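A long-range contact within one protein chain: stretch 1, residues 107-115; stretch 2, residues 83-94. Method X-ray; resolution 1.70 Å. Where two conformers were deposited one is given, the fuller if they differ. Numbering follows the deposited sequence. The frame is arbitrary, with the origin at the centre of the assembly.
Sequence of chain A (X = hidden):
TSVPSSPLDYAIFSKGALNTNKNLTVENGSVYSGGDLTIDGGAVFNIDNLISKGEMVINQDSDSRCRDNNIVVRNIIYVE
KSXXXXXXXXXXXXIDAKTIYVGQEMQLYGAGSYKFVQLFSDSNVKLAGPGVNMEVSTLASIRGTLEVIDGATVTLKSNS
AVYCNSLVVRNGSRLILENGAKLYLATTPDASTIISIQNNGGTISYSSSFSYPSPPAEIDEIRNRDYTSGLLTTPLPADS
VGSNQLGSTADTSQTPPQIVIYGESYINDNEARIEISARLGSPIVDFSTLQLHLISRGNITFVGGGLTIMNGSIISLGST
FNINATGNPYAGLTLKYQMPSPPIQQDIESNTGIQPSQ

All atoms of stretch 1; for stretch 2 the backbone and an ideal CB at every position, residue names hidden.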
# COMPACT_ATOMS: atom_id res chain seq x y z
N GLN A 107 -0.65 10.26 -10.85
CA GLN A 107 -1.88 10.82 -11.42
C GLN A 107 -3.01 10.76 -10.39
O GLN A 107 -3.43 9.65 -10.02
CB GLN A 107 -2.26 10.08 -12.69
CG GLN A 107 -1.43 10.51 -13.90
CD GLN A 107 -1.85 9.82 -15.18
OE1 GLN A 107 -3.00 9.45 -15.34
NE2 GLN A 107 -0.92 9.65 -16.09
N LEU A 108 -3.45 11.90 -9.86
CA LEU A 108 -4.43 11.93 -8.79
C LEU A 108 -5.70 12.54 -9.35
O LEU A 108 -5.79 13.75 -9.52
CB LEU A 108 -3.96 12.69 -7.58
CG LEU A 108 -2.60 12.28 -6.98
CD1 LEU A 108 -2.27 13.10 -5.74
CD2 LEU A 108 -2.53 10.80 -6.67
N TYR A 109 -6.69 11.69 -9.62
CA TYR A 109 -7.98 12.10 -10.15
C TYR A 109 -9.07 12.05 -9.08
O TYR A 109 -9.99 12.87 -9.08
CB TYR A 109 -8.34 11.21 -11.33
CG TYR A 109 -7.43 11.41 -12.55
CD1 TYR A 109 -6.64 12.54 -12.69
CD2 TYR A 109 -7.25 10.42 -13.45
CE1 TYR A 109 -5.72 12.66 -13.75
CE2 TYR A 109 -6.39 10.59 -14.55
CZ TYR A 109 -5.65 11.71 -14.68
OH TYR A 109 -4.76 11.86 -15.77
N GLY A 110 -9.01 11.05 -8.18
CA GLY A 110 -10.04 10.97 -7.18
C GLY A 110 -9.94 12.08 -6.17
O GLY A 110 -8.85 12.40 -5.75
N ALA A 111 -11.06 12.74 -5.85
CA ALA A 111 -11.09 13.68 -4.75
C ALA A 111 -10.52 13.08 -3.48
O ALA A 111 -10.64 11.90 -3.28
CB ALA A 111 -12.51 14.09 -4.50
N GLY A 112 -9.92 13.91 -2.64
CA GLY A 112 -9.33 13.45 -1.44
C GLY A 112 -8.25 14.38 -0.95
O GLY A 112 -7.87 15.30 -1.64
N SER A 113 -7.80 14.08 0.26
CA SER A 113 -6.73 14.82 0.90
C SER A 113 -5.44 13.92 0.87
O SER A 113 -5.44 12.81 1.49
CB SER A 113 -7.11 15.19 2.31
OG SER A 113 -6.05 15.88 2.96
N TYR A 114 -4.47 14.40 0.12
CA TYR A 114 -3.21 13.70 -0.06
C TYR A 114 -2.15 14.50 0.65
O TYR A 114 -1.76 15.59 0.17
CB TYR A 114 -2.95 13.50 -1.55
CG TYR A 114 -4.02 12.82 -2.37
CD1 TYR A 114 -5.12 13.53 -2.89
CD2 TYR A 114 -3.93 11.48 -2.69
CE1 TYR A 114 -6.07 12.88 -3.64
CE2 TYR A 114 -4.86 10.87 -3.48
CZ TYR A 114 -5.94 11.55 -3.93
OH TYR A 114 -6.87 10.88 -4.69
N LYS A 115 -1.61 13.97 1.76
CA LYS A 115 -0.68 14.72 2.60
C LYS A 115 0.63 13.94 2.73
O LYS A 115 0.61 12.77 3.08
CB LYS A 115 -1.25 14.93 4.02
CG LYS A 115 -2.56 15.68 4.02
CD LYS A 115 -2.93 16.01 5.48
CE LYS A 115 -4.25 16.75 5.61
NZ LYS A 115 -5.29 15.68 5.74
N UNK A 83 1.61 5.78 -10.16
CA UNK A 83 0.51 5.74 -9.23
C UNK A 83 -0.70 6.42 -9.81
O UNK A 83 -0.63 7.62 -10.28
CB UNK A 83 0.90 6.39 -7.90
N UNK A 84 -1.84 5.74 -9.77
CA UNK A 84 -3.05 6.30 -10.31
C UNK A 84 -4.18 6.18 -9.30
O UNK A 84 -4.57 5.04 -8.97
CB UNK A 84 -3.42 5.61 -11.62
N UNK A 85 -4.69 7.33 -8.85
CA UNK A 85 -5.86 7.38 -7.93
C UNK A 85 -7.09 7.73 -8.73
O UNK A 85 -7.30 8.85 -9.16
CB UNK A 85 -5.65 8.40 -6.80
N UNK A 86 -7.88 6.71 -9.04
CA UNK A 86 -9.03 6.87 -9.89
C UNK A 86 -10.21 7.61 -9.19
O UNK A 86 -10.27 7.72 -7.95
CB UNK A 86 -9.48 5.49 -10.37
N UNK A 87 -11.15 8.08 -10.01
CA UNK A 87 -12.21 8.94 -9.58
C UNK A 87 -13.58 8.34 -9.86
O UNK A 87 -13.96 8.09 -11.03
CB UNK A 87 -12.08 10.30 -10.26
N UNK A 88 -14.33 8.04 -8.82
CA UNK A 88 -15.79 7.76 -8.96
C UNK A 88 -16.49 8.64 -7.93
O UNK A 88 -16.41 8.40 -6.71
CB UNK A 88 -16.12 6.28 -8.75
N UNK A 89 -17.21 9.64 -8.40
CA UNK A 89 -18.02 10.50 -7.48
C UNK A 89 -19.01 9.67 -6.65
O UNK A 89 -19.64 8.79 -7.18
CB UNK A 89 -18.79 11.55 -8.28
N UNK A 90 -19.21 9.97 -5.36
CA UNK A 90 -18.71 11.12 -4.61
C UNK A 90 -17.61 10.65 -3.61
O UNK A 90 -17.39 11.27 -2.55
CB UNK A 90 -19.86 11.81 -3.88
N UNK A 91 -16.85 9.66 -3.99
CA UNK A 91 -15.94 9.06 -3.07
C UNK A 91 -14.66 9.88 -2.89
O UNK A 91 -14.28 10.69 -3.74
CB UNK A 91 -15.60 7.64 -3.54
N UNK A 92 -13.98 9.64 -1.77
CA UNK A 92 -12.69 10.25 -1.52
C UNK A 92 -11.60 9.20 -1.39
O UNK A 92 -11.85 8.06 -0.96
CB UNK A 92 -12.75 11.11 -0.26
N UNK A 93 -10.40 9.59 -1.78
CA UNK A 93 -9.16 8.82 -1.55
C UNK A 93 -8.22 9.66 -0.74
O UNK A 93 -7.64 10.63 -1.23
CB UNK A 93 -8.50 8.40 -2.86
N UNK A 94 -8.11 9.36 0.54
CA UNK A 94 -7.24 10.13 1.41
C UNK A 94 -5.96 9.35 1.71
O UNK A 94 -6.05 8.15 2.03
CB UNK A 94 -7.97 10.49 2.71

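Position 83 lies on the strand that pairs in parallel with 107-108. Its backbone carbonyl accepts from Gln107, N to O 2.7 Å. CA-to-CB points sideways, and the ideal CB is 5.1 Å from Gln107 N, so stretch 1 sets little limit and many side chains would fit. The residue is Leu83. Its side chain comes no nearer to stretch 1 than 4.6 Å.

Position 84 pairs with Gln107, and both side chains lie on the same face of the sheet. The aromatic ring of Tyr109 is also within reach. A long, flexible chain suits this place, and so might a polar one. It is Lys84. Its CE lies 3.7 Å from CE2 of Tyr109 and 3.8 Å from OE1 of Gln107.

Position 85 pairs with Leu108 on the other face. The ideal CB is already 3.5 Å from OH of Tyr114 and 3.9 Å from CD2 of Leu108. Little room remains, so a small side chain is expected. It is Ala85, with CB 4.0 Å from Leu108 CD2. Its backbone completes the pairing: N donates to Gln107 O at 2.9 Å, and O accepts from Tyr109 N at 2.9 Å and Gly110 N at 3.0 Å.

Position 86 turns its CB away, and stretch 1 asks for nothing in particular. It is Asn86. Its carbonyl O is 3.3 Å from CA of Gly110, where a side chain CB would clash with it.

Position 87 points toward stretch 1, with the ideal CB 3.5 Å from Tyr109 O. That carbonyl is an acceptor, so a long donor is attractive, although other extended chains could also pack here. It is Arg87, extended with the first three chi angles t. Its NH1 donates to Tyr109 O at 2.9 Å, which lies at the guanidinium edge.

Positions 88 and 89 lie clear of stretch 1, and many side chains would do: Ile88 and Ser89. Position 90 is clear of it too, but the cis peptide bond before it favours proline. It is Pro90.

Position 91 points sideways, again with wide choice. It is Arg91; its side chain leads away, while a water links its O to Ala111 N.

Position 92 has its ideal CB 3.8 Å from Ala111 O; a small or polar residue would suit, among others. It is Ser92. Its CA makes a CA-H...O contact with Ala111 O at 3.2 Å, while its hydroxyl makes no hydrogen bond to stretch 1.

At 93 the ideal CB is 3.5 Å from OH of Tyr114; a compact residue fits. It is Thr93. Its N donates to Ala111 O at 2.8 Å, and its O sits over one face of the Tyr114 ring.

Position 94 lies near the free N of Ser113. A short side chain with an acceptor one atom beyond CG, Asn or Asp, would reach. It is Asn94, whose OD1 accepts from Ser113 N at 2.9 Å.

Stretch 2 83-94: LKANRISPRSTN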
# COMPACT_ATOMS: atom_id res chain seq x y z
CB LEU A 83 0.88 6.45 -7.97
CG LEU A 83 -0.25 6.65 -6.94
CD1 LEU A 83 -0.88 5.37 -6.44
CD2 LEU A 83 0.37 7.38 -5.76
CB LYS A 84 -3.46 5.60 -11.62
CG LYS A 84 -4.71 6.22 -12.19
CD LYS A 84 -5.08 5.77 -13.58
CE LYS A 84 -5.68 6.97 -14.31
NZ LYS A 84 -6.61 6.61 -15.40
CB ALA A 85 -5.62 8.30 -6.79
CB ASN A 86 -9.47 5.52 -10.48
CG ASN A 86 -8.50 5.00 -11.52
OD1 ASN A 86 -7.97 5.78 -12.34
ND2 ASN A 86 -8.29 3.72 -11.54
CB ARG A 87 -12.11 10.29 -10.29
CG ARG A 87 -13.13 11.34 -9.89
CD ARG A 87 -12.86 12.67 -10.54
NE ARG A 87 -13.78 13.63 -10.01
CZ ARG A 87 -13.51 14.49 -9.04
NH1 ARG A 87 -12.30 14.61 -8.54
NH2 ARG A 87 -14.46 15.29 -8.65
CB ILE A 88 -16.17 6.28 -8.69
CG1 ILE A 88 -15.39 5.33 -9.61
CG2 ILE A 88 -17.70 6.10 -8.71
CD1 ILE A 88 -15.77 5.27 -11.05
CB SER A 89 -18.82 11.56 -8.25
OG SER A 89 -19.93 12.07 -7.48
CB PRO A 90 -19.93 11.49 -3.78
CG PRO A 90 -20.49 10.17 -3.39
CD PRO A 90 -20.34 9.34 -4.63
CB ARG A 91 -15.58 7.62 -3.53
CG ARG A 91 -16.68 6.63 -3.44
CD ARG A 91 -17.07 6.45 -1.98
NE ARG A 91 -18.09 5.41 -1.81
CZ ARG A 91 -19.01 5.44 -0.89
NH1 ARG A 91 -19.10 6.51 -0.09
NH2 ARG A 91 -19.84 4.42 -0.77
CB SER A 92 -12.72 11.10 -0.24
OG SER A 92 -13.53 12.25 -0.43
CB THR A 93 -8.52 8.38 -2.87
OG1 THR A 93 -9.36 7.40 -3.45
CG2 THR A 93 -7.16 7.67 -2.64
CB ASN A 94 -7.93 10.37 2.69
CG ASN A 94 -9.27 11.07 2.44
OD1 ASN A 94 -9.28 12.13 1.84
ND2 ASN A 94 -10.37 10.45 2.82
O HOH W 1 -13.63 11.27 -6.40
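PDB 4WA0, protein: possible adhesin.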